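Long-range contacts in L-serine ammonia-lyase (Rhizomucor miehei CAU432, PDB 5C3U), which belongs to the pyridoxal-phosphate-dependent enzymes and holds pyridoxal-5'-phosphate between two open alpha/beta domains: residues 67-77 with 133-144; 262-273 with 280-291. All coordinates share one frame; numbering follows the deposited sequence.

Enzymes of this family illustrate how one chain can build two alpha/beta units around a shared cofactor, and the two contacts sample one unit each. Both segments of contact 1 precede those of contact 2 in the chain. Contact 1 joins strand 72-75 to strand 141-143, the latter outermost in the parallel four-stranded sheet. Contact 2 packs helix 260-274 against helix 280-290, which lies on the six-stranded mixed sheet through strands 174-178 and 253-258. Their centres are 35 Å apart, on opposite sides of the chain's centre, and their nearest atoms about 11 Å. Each approaches pyridoxal-5'-phosphate: the side chain of Ser77 is about 9 Å from it and that of Ala284 about 8 Å, and Ser281 touches it.

Contact 1: residues 67-77 with 133-144; sequences RGTNIQFVCGS and ARKLVRRNGIYV
Tyr143 reaches along strand 72-75 to Gly76 and Ser77. CB leaves the backbone with CG anti to the backbone N (chi1 -165°), directing the ring along that strand. One face meets Val74 O, 3.3 Å from CD1; Arg134 CG lies over the ring centre, CE1 nears Cys75 CA, and Ala133 CB sits at the ring edge. At the tip, OH accepts the N-H of Gly76 at 2.9 Å and shares a hydrogen bond with Ser77 OG at 2.7 Å, so two bonds fix the phenol oxygen where the strand gives way to loop. The backbones form a parallel beta ladder: Gln72 N to Asn140 O, Ile142 N to Gln72 O, Val74 N to Ile142 O and Val144 N to Val74 O join strand 141-143, at the margin of the four-stranded sheet, to strand 72-75, which bonds strand 95-100 on its other side through Phe73 and Cys75. Ile142 CG2 presses on Phe73 CD1 at 3.3 Å, on the face turned to helices 52-67 and 79-92. On the other face Val74 CG1 comes within 3.3 Å of Ala133 O. At the far end Arg67 NH2 donates to Asn140 OD1 at 2.8 Å, in the guanidinium plane, while a water bridges Arg67 NE to the same OD1.

Contact 2: residues 262-273 with 280-291; sequences MAADAVRLFAED and ASAGAALSLCYT
A nearly perpendicular helix pair, its segment axes 88° apart and 7.3 Å at closest approach, brings Ala263 and Ala266 of helix 260-274 against Gly283 of helix 280-290. Small residues permit this closeness: Ala266 CB lies 3.2 Å from Gly283 O, and Ala263 CB packs near Ala280 O. Ala266 is a knob in the hole formed by Gly283, Leu286, Ser287 and Tyr290. Tyr290 returns the arrangement, seating its ring among Ala266, Leu269, Phe270 and Asp273, so the knobs-into-holes packing is reciprocal. Leu269 CB stands over the centre of the tyrosine ring, 3.7 Å from its centroid, as a CH-pi contact. With CG beside the backbone N (chi1 -79°), Tyr290 extends across helix 260-274 until OH donates to Asp273 OD2 at 2.8 Å; the carboxylate oxygen is met on its anti side, at the ring's edge. Leu286 CD1 lies over one face of the Phe270 ring, 3.8 Å from the centroid, and the two buried side chains meet at about a right angle. At the start of segment 262-273, Met262 CE, turned by a bend at chi3, touches Thr291 CG2 at 3.9 Å. Helix 280-290 also rests on strands 174-178 and 253-258, and Ser281 near its start touches pyridoxal-5'-phosphate.

Contact 1: residues 67-77 with 133-144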
loop_
_atom_site.group_PDB
_atom_site.type_symbol
_atom_site.label_atom_id
_atom_site.label_comp_id
_atom_site.label_asym_id
_atom_site.label_seq_id
_atom_site.Cartn_x
_atom_site.Cartn_y
_atom_site.Cartn_z
ATOM N N ARG A 67 -1.721 -10.320 24.062
ATOM C CA ARG A 67 -1.954 -11.761 24.085
ATOM C C ARG A 67 -0.705 -12.592 24.399
ATOM O O ARG A 67 -0.804 -13.804 24.582
ATOM C CB ARG A 67 -2.528 -12.240 22.734
ATOM C CG ARG A 67 -3.844 -11.601 22.287
ATOM C CD ARG A 67 -5.067 -12.332 22.816
ATOM N NE ARG A 67 -5.072 -13.764 22.498
ATOM C CZ ARG A 67 -5.706 -14.316 21.469
ATOM N NH1 ARG A 67 -6.425 -13.566 20.631
ATOM N NH2 ARG A 67 -5.619 -15.624 21.276
ATOM N N GLY A 68 0.451 -11.950 24.449
ATOM C CA GLY A 68 1.712 -12.639 24.769
ATOM C C GLY A 68 2.360 -13.271 23.554
ATOM O O GLY A 68 1.911 -13.079 22.419
ATOM N N THR A 69 3.411 -14.052 23.803
ATOM C CA THR A 69 4.226 -14.603 22.750
ATOM C C THR A 69 3.957 -16.085 22.448
ATOM O O THR A 69 4.714 -16.715 21.709
ATOM C CB THR A 69 5.717 -14.423 23.087
ATOM O OG1 THR A 69 5.978 -15.029 24.353
ATOM C CG2 THR A 69 6.061 -12.955 23.196
ATOM N N ASN A 70 2.889 -16.635 23.016
ATOM C CA ASN A 70 2.473 -18.009 22.686
ATOM C C ASN A 70 1.441 -18.077 21.569
ATOM O O ASN A 70 0.940 -19.157 21.230
ATOM C CB ASN A 70 1.927 -18.714 23.939
ATOM C CG ASN A 70 3.007 -18.996 24.956
ATOM O OD1 ASN A 70 4.142 -19.286 24.589
ATOM N ND2 ASN A 70 2.663 -18.900 26.241
ATOM N N ILE A 71 1.115 -16.920 21.002
ATOM C CA ILE A 71 0.150 -16.860 19.911
ATOM C C ILE A 71 0.781 -17.327 18.610
ATOM O O ILE A 71 1.996 -17.523 18.521
ATOM C CB ILE A 71 -0.391 -15.433 19.722
ATOM C CG1 ILE A 71 0.780 -14.444 19.512
ATOM C CG2 ILE A 71 -1.281 -15.060 20.900
ATOM C CD1 ILE A 71 0.354 -13.085 18.996
ATOM N N GLN A 72 -0.060 -17.534 17.601
ATOM C CA GLN A 72 0.427 -17.770 16.250
ATOM C C GLN A 72 -0.175 -16.677 15.407
ATOM O O GLN A 72 -1.381 -16.435 15.508
ATOM C CB GLN A 72 -0.033 -19.128 15.705
ATOM C CG GLN A 72 0.421 -20.335 16.514
ATOM C CD GLN A 72 -0.583 -20.718 17.586
ATOM O OE1 GLN A 72 -1.792 -20.681 17.356
ATOM N NE2 GLN A 72 -0.086 -21.081 18.768
ATOM N N PHE A 73 0.634 -15.996 14.591
ATOM C CA PHE A 73 0.018 -15.105 13.609
ATOM C C PHE A 73 -0.300 -15.939 12.374
ATOM O O PHE A 73 0.481 -16.784 11.998
ATOM C CB PHE A 73 0.962 -13.968 13.209
ATOM C CG PHE A 73 1.121 -12.891 14.251
ATOM C CD1 PHE A 73 0.029 -12.116 14.643
ATOM C CD2 PHE A 73 2.360 -12.593 14.773
ATOM C CE1 PHE A 73 0.178 -11.098 15.584
ATOM C CE2 PHE A 73 2.517 -11.574 15.719
ATOM C CZ PHE A 73 1.419 -10.837 16.127
ATOM N N VAL A 74 -1.451 -15.705 11.757
ATOM C CA VAL A 74 -1.844 -16.458 10.563
ATOM C C VAL A 74 -2.152 -15.420 9.492
ATOM O O VAL A 74 -2.863 -14.437 9.753
ATOM C CB VAL A 74 -3.096 -17.337 10.841
ATOM C CG1 VAL A 74 -3.524 -18.094 9.583
ATOM C CG2 VAL A 74 -2.815 -18.310 11.993
ATOM N N CYS A 75 -1.633 -15.620 8.286
ATOM C CA CYS A 75 -1.885 -14.650 7.230
ATOM C C CYS A 75 -1.783 -15.258 5.847
ATOM O O CYS A 75 -0.832 -15.983 5.562
ATOM C CB CYS A 75 -0.917 -13.462 7.358
ATOM S SG CYS A 75 -1.379 -12.047 6.330
ATOM N N GLY A 76 -2.770 -14.945 5.011
ATOM C CA GLY A 76 -2.712 -15.230 3.568
ATOM C C GLY A 76 -3.112 -14.017 2.712
ATOM O O GLY A 76 -3.382 -14.168 1.512
ATOM N N SER A 77 -3.104 -12.823 3.323
ATOM C CA SER A 77 -3.784 -11.626 2.780
ATOM C C SER A 77 -2.890 -10.713 1.937
ATOM O O SER A 77 -2.828 -9.486 2.181
ATOM C CB SER A 77 -4.398 -10.791 3.908
ATOM O OG SER A 77 -5.546 -11.426 4.442
ATOM N N ALA A 133 -5.996 -19.628 4.468
ATOM C CA ALA A 133 -5.378 -19.180 5.731
ATOM C C ALA A 133 -6.394 -18.978 6.849
ATOM O O ALA A 133 -6.142 -19.343 7.993
ATOM C CB ALA A 133 -4.547 -17.912 5.525
ATOM N N ARG A 134 -7.555 -18.413 6.524
ATOM C CA ARG A 134 -8.561 -18.165 7.546
ATOM C C ARG A 134 -9.036 -19.424 8.253
ATOM O O ARG A 134 -9.335 -19.374 9.452
ATOM C CB ARG A 134 -9.740 -17.371 6.995
ATOM C CG ARG A 134 -9.394 -15.904 6.796
ATOM C CD ARG A 134 -10.601 -15.087 6.347
ATOM N NE ARG A 134 -10.219 -13.687 6.143
ATOM C CZ ARG A 134 -10.122 -12.788 7.116
ATOM N NH1 ARG A 134 -9.749 -11.541 6.842
ATOM N NH2 ARG A 134 -10.373 -13.139 8.367
ATOM N N LYS A 135 -9.048 -20.543 7.537
ATOM C CA LYS A 135 -9.441 -21.842 8.109
ATOM C C LYS A 135 -8.340 -22.495 8.963
ATOM O O LYS A 135 -8.554 -23.575 9.516
ATOM C CB LYS A 135 -9.842 -22.845 7.017
ATOM C CG LYS A 135 -10.559 -22.300 5.799
ATOM C CD LYS A 135 -12.050 -22.136 5.999
ATOM C CE LYS A 135 -12.768 -22.176 4.655
ATOM N NZ LYS A 135 -14.049 -21.413 4.708
ATOM N N LEU A 136 -7.172 -21.860 9.068
ATOM C CA LEU A 136 -6.051 -22.437 9.827
ATOM C C LEU A 136 -5.892 -21.836 11.208
ATOM O O LEU A 136 -4.965 -22.189 11.949
ATOM C CB LEU A 136 -4.736 -22.254 9.064
ATOM C CG LEU A 136 -4.686 -22.824 7.649
ATOM C CD1 LEU A 136 -3.260 -22.733 7.117
ATOM C CD2 LEU A 136 -5.167 -24.270 7.652
ATOM N N VAL A 137 -6.774 -20.908 11.544
ATOM C CA VAL A 137 -6.671 -20.184 12.784
ATOM C C VAL A 137 -7.244 -21.032 13.922
ATOM O O VAL A 137 -8.437 -21.341 13.945
ATOM C CB VAL A 137 -7.418 -18.842 12.748
ATOM C CG1 VAL A 137 -7.255 -18.125 14.081
ATOM C CG2 VAL A 137 -6.930 -17.952 11.593
ATOM N N ARG A 138 -6.378 -21.385 14.860
ATOM C CA ARG A 138 -6.758 -22.200 16.015
ATOM C C ARG A 138 -7.004 -21.331 17.256
ATOM O O ARG A 138 -6.983 -20.103 17.162
ATOM C CB ARG A 138 -5.682 -23.265 16.245
ATOM C CG ARG A 138 -5.667 -24.342 15.160
ATOM C CD ARG A 138 -4.263 -24.619 14.636
ATOM N NE ARG A 138 -3.238 -24.277 15.620
ATOM C CZ ARG A 138 -1.928 -24.279 15.396
ATOM N NH1 ARG A 138 -1.433 -24.616 14.212
ATOM N NH2 ARG A 138 -1.111 -23.934 16.377
ATOM N N ARG A 139 -7.270 -21.961 18.407
ATOM C CA ARG A 139 -7.674 -21.241 19.625
ATOM C C ARG A 139 -6.777 -20.058 20.050
ATOM O O ARG A 139 -7.270 -19.070 20.598
ATOM C CB ARG A 139 -7.890 -22.231 20.787
ATOM C CG ARG A 139 -6.626 -22.929 21.285
ATOM C CD ARG A 139 -6.935 -23.986 22.349
ATOM N NE ARG A 139 -7.650 -25.124 21.773
ATOM C CZ ARG A 139 -8.285 -26.063 22.470
ATOM N NH1 ARG A 139 -8.315 -26.022 23.796
ATOM N NH2 ARG A 139 -8.904 -27.041 21.827
ATOM N N ASN A 140 -5.474 -20.144 19.812
ATOM C CA ASN A 140 -4.579 -19.036 20.175
ATOM C C ASN A 140 -3.932 -18.420 18.933
ATOM O O ASN A 140 -2.843 -17.826 18.994
ATOM C CB ASN A 140 -3.512 -19.499 21.177
ATOM C CG ASN A 140 -3.051 -18.382 22.114
ATOM O OD1 ASN A 140 -3.793 -17.445 22.405
ATOM N ND2 ASN A 140 -1.820 -18.489 22.596
ATOM N N GLY A 141 -4.595 -18.588 17.794
ATOM C CA GLY A 141 -4.111 -17.989 16.555
ATOM C C GLY A 141 -4.801 -16.668 16.322
ATOM O O GLY A 141 -5.920 -16.457 16.774
ATOM N N ILE A 142 -4.139 -15.764 15.608
ATOM C CA ILE A 142 -4.735 -14.477 15.305
ATOM C C ILE A 142 -4.526 -14.228 13.816
ATOM O O ILE A 142 -3.390 -14.245 13.341
ATOM C CB ILE A 142 -4.124 -13.334 16.161
ATOM C CG1 ILE A 142 -4.529 -11.964 15.654
ATOM C CG2 ILE A 142 -2.620 -13.422 16.193
ATOM C CD1 ILE A 142 -5.986 -11.636 15.906
ATOM N N TYR A 143 -5.633 -14.046 13.101
ATOM C CA TYR A 143 -5.566 -13.712 11.686
ATOM C C TYR A 143 -5.175 -12.240 11.508
ATOM O O TYR A 143 -5.700 -11.356 12.188
ATOM C CB TYR A 143 -6.874 -14.013 10.927
ATOM C CG TYR A 143 -6.584 -13.981 9.458
ATOM C CD1 TYR A 143 -5.948 -15.069 8.852
ATOM C CD2 TYR A 143 -6.787 -12.815 8.701
ATOM C CE1 TYR A 143 -5.598 -15.048 7.522
ATOM C CE2 TYR A 143 -6.442 -12.784 7.344
ATOM C CZ TYR A 143 -5.831 -13.904 6.777
ATOM O OH TYR A 143 -5.444 -13.916 5.450
ATOM N N VAL A 144 -4.237 -11.988 10.593
ATOM C CA VAL A 144 -3.771 -10.626 10.327
ATOM C C VAL A 144 -4.355 -10.142 9.010
ATOM O O VAL A 144 -3.970 -10.618 7.937
ATOM C CB VAL A 144 -2.233 -10.533 10.266
ATOM C CG1 VAL A 144 -1.804 -9.072 10.105
ATOM C CG2 VAL A 144 -1.622 -11.100 11.533
HETATM O O HOH W 1 -3.063 -15.565 24.167
HETATM O O HOH W 2 -7.264 -16.689 19.269
HETATM O O HOH W 3 -3.451 -20.836 14.659
HETATM O O HOH W 4 -3.684 -21.979 18.735
#

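Contact 2: residues 262-273 with 280-291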
loop_
_atom_site.group_PDB
_atom_site.type_symbol
_atom_site.label_atom_id
_atom_site.label_comp_id
_atom_site.label_asym_id
_atom_site.label_seq_id
_atom_site.Cartn_x
_atom_site.Cartn_y
_atom_site.Cartn_z
ATOM N N MET A 262 -0.589 2.213 -17.812
ATOM C CA MET A 262 -0.048 3.401 -17.144
ATOM C C MET A 262 0.776 3.012 -15.920
ATOM O O MET A 262 1.864 3.549 -15.704
ATOM C CB MET A 262 -1.164 4.349 -16.715
ATOM C CG MET A 262 -1.776 5.096 -17.869
ATOM S SD MET A 262 -3.361 5.850 -17.424
ATOM C CE MET A 262 -2.824 7.090 -16.279
ATOM N N ALA A 263 0.255 2.077 -15.123
ATOM C CA ALA A 263 0.959 1.640 -13.917
ATOM C C ALA A 263 2.275 0.966 -14.295
ATOM O O ALA A 263 3.290 1.184 -13.642
ATOM C CB ALA A 263 0.083 0.696 -13.086
ATOM N N ALA A 264 2.257 0.163 -15.354
ATOM C CA ALA A 264 3.457 -0.565 -15.774
ATOM C C ALA A 264 4.523 0.411 -16.288
ATOM O O ALA A 264 5.741 0.269 -16.034
ATOM C CB ALA A 264 3.109 -1.565 -16.862
ATOM N N ASP A 265 4.076 1.395 -17.043
ATOM C CA ASP A 265 5.007 2.380 -17.572
ATOM C C ASP A 265 5.644 3.156 -16.417
ATOM O O ASP A 265 6.838 3.484 -16.459
ATOM C CB ASP A 265 4.315 3.324 -18.551
ATOM C CG ASP A 265 5.302 4.041 -19.448
ATOM O OD1 ASP A 265 6.218 3.382 -19.994
ATOM O OD2 ASP A 265 5.181 5.261 -19.597
ATOM N N ALA A 266 4.870 3.415 -15.369
ATOM C CA ALA A 266 5.420 4.162 -14.235
ATOM C C ALA A 266 6.486 3.340 -13.503
ATOM O O ALA A 266 7.470 3.902 -13.036
ATOM C CB ALA A 266 4.323 4.580 -13.267
ATOM N N VAL A 267 6.261 2.039 -13.371
ATOM C CA VAL A 267 7.267 1.163 -12.742
ATOM C C VAL A 267 8.564 1.229 -13.555
ATOM O O VAL A 267 9.673 1.275 -12.987
ATOM C CB VAL A 267 6.768 -0.299 -12.632
ATOM C CG1 VAL A 267 7.913 -1.248 -12.211
ATOM C CG2 VAL A 267 5.619 -0.373 -11.633
ATOM N N ARG A 268 8.430 1.192 -14.880
ATOM C CA ARG A 268 9.614 1.201 -15.747
ATOM C C ARG A 268 10.338 2.534 -15.586
ATOM O O ARG A 268 11.554 2.561 -15.421
ATOM C CB ARG A 268 9.211 1.006 -17.185
ATOM C CG ARG A 268 10.369 1.154 -18.161
ATOM C CD ARG A 268 9.886 1.067 -19.593
ATOM N NE ARG A 268 9.115 2.244 -19.990
ATOM C CZ ARG A 268 9.657 3.377 -20.442
ATOM N NH1 ARG A 268 10.975 3.503 -20.535
ATOM N NH2 ARG A 268 8.884 4.388 -20.786
ATOM N N LEU A 269 9.581 3.625 -15.619
ATOM C CA LEU A 269 10.173 4.987 -15.522
ATOM C C LEU A 269 10.817 5.242 -14.175
ATOM O O LEU A 269 11.899 5.835 -14.119
ATOM C CB LEU A 269 9.109 6.053 -15.819
ATOM C CG LEU A 269 8.790 6.093 -17.323
ATOM C CD1 LEU A 269 7.549 6.978 -17.514
ATOM C CD2 LEU A 269 9.946 6.610 -18.156
ATOM N N PHE A 270 10.169 4.783 -13.100
ATOM C CA PHE A 270 10.747 4.895 -11.769
ATOM C C PHE A 270 12.043 4.079 -11.621
ATOM O O PHE A 270 12.986 4.516 -10.952
ATOM C CB PHE A 270 9.743 4.435 -10.728
ATOM C CG PHE A 270 10.036 4.947 -9.348
ATOM C CD1 PHE A 270 10.026 6.323 -9.079
ATOM C CD2 PHE A 270 10.345 4.072 -8.331
ATOM C CE1 PHE A 270 10.287 6.790 -7.798
ATOM C CE2 PHE A 270 10.604 4.540 -7.048
ATOM C CZ PHE A 270 10.568 5.887 -6.782
ATOM N N ALA A 271 12.089 2.902 -12.234
ATOM C CA ALA A 271 13.326 2.089 -12.195
ATOM C C ALA A 271 14.459 2.839 -12.924
ATOM O O ALA A 271 15.591 2.870 -12.466
ATOM C CB ALA A 271 13.081 0.727 -12.833
ATOM N N GLU A 272 14.156 3.423 -14.079
ATOM C CA GLU A 272 15.167 4.177 -14.832
ATOM C C GLU A 272 15.614 5.462 -14.104
ATOM O O GLU A 272 16.810 5.769 -14.047
ATOM C CB GLU A 272 14.654 4.483 -16.245
ATOM C CG GLU A 272 14.307 3.248 -17.084
ATOM C CD GLU A 272 15.524 2.417 -17.511
ATOM O OE1 GLU A 272 16.555 2.375 -16.802
ATOM O OE2 GLU A 272 15.448 1.795 -18.591
ATOM N N ASP A 273 14.660 6.192 -13.524
ATOM C CA ASP A 273 14.934 7.484 -12.900
ATOM C C ASP A 273 15.560 7.385 -11.504
ATOM O O ASP A 273 16.557 8.064 -11.212
ATOM C CB ASP A 273 13.650 8.305 -12.790
ATOM C CG ASP A 273 13.171 8.825 -14.127
ATOM O OD1 ASP A 273 13.991 8.915 -15.075
ATOM O OD2 ASP A 273 11.970 9.143 -14.228
ATOM N N ALA A 280 3.601 -2.541 -9.309
ATOM C CA ALA A 280 2.611 -1.777 -10.074
ATOM C C ALA A 280 1.588 -1.061 -9.202
ATOM O O ALA A 280 1.025 -0.042 -9.640
ATOM C CB ALA A 280 1.912 -2.679 -11.087
ATOM N N SER A 281 1.337 -1.580 -7.981
ATOM C CA SER A 281 0.538 -0.859 -6.987
ATOM C C SER A 281 1.058 0.575 -6.734
ATOM O O SER A 281 0.311 1.561 -6.807
ATOM C CB SER A 281 0.470 -1.667 -5.681
ATOM O OG SER A 281 0.093 -3.018 -5.981
ATOM N N ALA A 282 2.357 0.696 -6.474
ATOM C CA ALA A 282 2.981 2.008 -6.278
ATOM C C ALA A 282 3.063 2.722 -7.605
ATOM O O ALA A 282 2.950 3.954 -7.680
ATOM C CB ALA A 282 4.389 1.817 -5.704
ATOM N N GLY A 283 3.258 1.946 -8.668
ATOM C CA GLY A 283 3.330 2.483 -10.012
ATOM C C GLY A 283 2.037 3.233 -10.357
ATOM O O GLY A 283 2.084 4.241 -11.048
ATOM N N ALA A 284 0.899 2.739 -9.875
ATOM C CA ALA A 284 -0.385 3.437 -10.107
ATOM C C ALA A 284 -0.347 4.890 -9.604
ATOM O O ALA A 284 -0.802 5.794 -10.301
ATOM C CB ALA A 284 -1.552 2.676 -9.494
ATOM N N ALA A 285 0.188 5.111 -8.404
ATOM C CA ALA A 285 0.267 6.468 -7.860
ATOM C C ALA A 285 1.265 7.332 -8.626
ATOM O O ALA A 285 0.972 8.477 -8.947
ATOM C CB ALA A 285 0.608 6.448 -6.381
ATOM N N LEU A 286 2.430 6.764 -8.938
ATOM C CA LEU A 286 3.448 7.474 -9.716
ATOM C C LEU A 286 2.962 7.871 -11.114
ATOM O O LEU A 286 3.412 8.884 -11.681
ATOM C CB LEU A 286 4.712 6.588 -9.831
ATOM C CG LEU A 286 5.567 6.461 -8.565
ATOM C CD1 LEU A 286 6.526 5.276 -8.599
ATOM C CD2 LEU A 286 6.377 7.733 -8.344
ATOM N N SER A 287 2.036 7.084 -11.659
ATOM C CA SER A 287 1.571 7.306 -13.029
ATOM C C SER A 287 0.851 8.646 -13.200
ATOM O O SER A 287 0.887 9.229 -14.286
ATOM C CB SER A 287 0.720 6.126 -13.543
ATOM O OG SER A 287 -0.618 6.198 -13.107
ATOM N N LEU A 288 0.263 9.159 -12.127
ATOM C CA LEU A 288 -0.384 10.473 -12.213
ATOM C C LEU A 288 0.639 11.563 -12.508
ATOM O O LEU A 288 0.335 12.537 -13.197
ATOM C CB LEU A 288 -1.184 10.803 -10.959
ATOM C CG LEU A 288 -2.346 9.866 -10.622
ATOM C CD1 LEU A 288 -3.196 10.540 -9.567
ATOM C CD2 LEU A 288 -3.194 9.541 -11.845
ATOM N N CYS A 289 1.867 11.378 -12.018
ATOM C CA CYS A 289 2.924 12.351 -12.274
ATOM C C CYS A 289 3.544 12.174 -13.647
ATOM O O CYS A 289 3.686 13.145 -14.407
ATOM C CB CYS A 289 3.984 12.286 -11.171
ATOM S SG CYS A 289 3.286 12.813 -9.589
ATOM N N TYR A 290 3.897 10.934 -13.972
ATOM C CA TYR A 290 4.544 10.625 -15.238
ATOM C C TYR A 290 3.672 10.951 -16.452
ATOM O O TYR A 290 4.180 11.379 -17.484
ATOM C CB TYR A 290 4.991 9.165 -15.266
ATOM C CG TYR A 290 6.272 8.921 -14.506
ATOM C CD1 TYR A 290 7.431 9.631 -14.829
ATOM C CD2 TYR A 290 6.338 7.959 -13.475
ATOM C CE1 TYR A 290 8.622 9.402 -14.153
ATOM C CE2 TYR A 290 7.529 7.733 -12.793
ATOM C CZ TYR A 290 8.663 8.456 -13.147
ATOM O OH TYR A 290 9.871 8.258 -12.516
ATOM N N THR A 291 2.366 10.781 -16.315
ATOM C CA THR A 291 1.445 11.116 -17.405
ATOM C C THR A 291 0.965 12.571 -17.386
ATOM O O THR A 291 0.281 12.990 -18.320
ATOM C CB THR A 291 0.168 10.251 -17.374
ATOM O OG1 THR A 291 -0.564 10.546 -16.177
ATOM C CG2 THR A 291 0.496 8.744 -17.466
#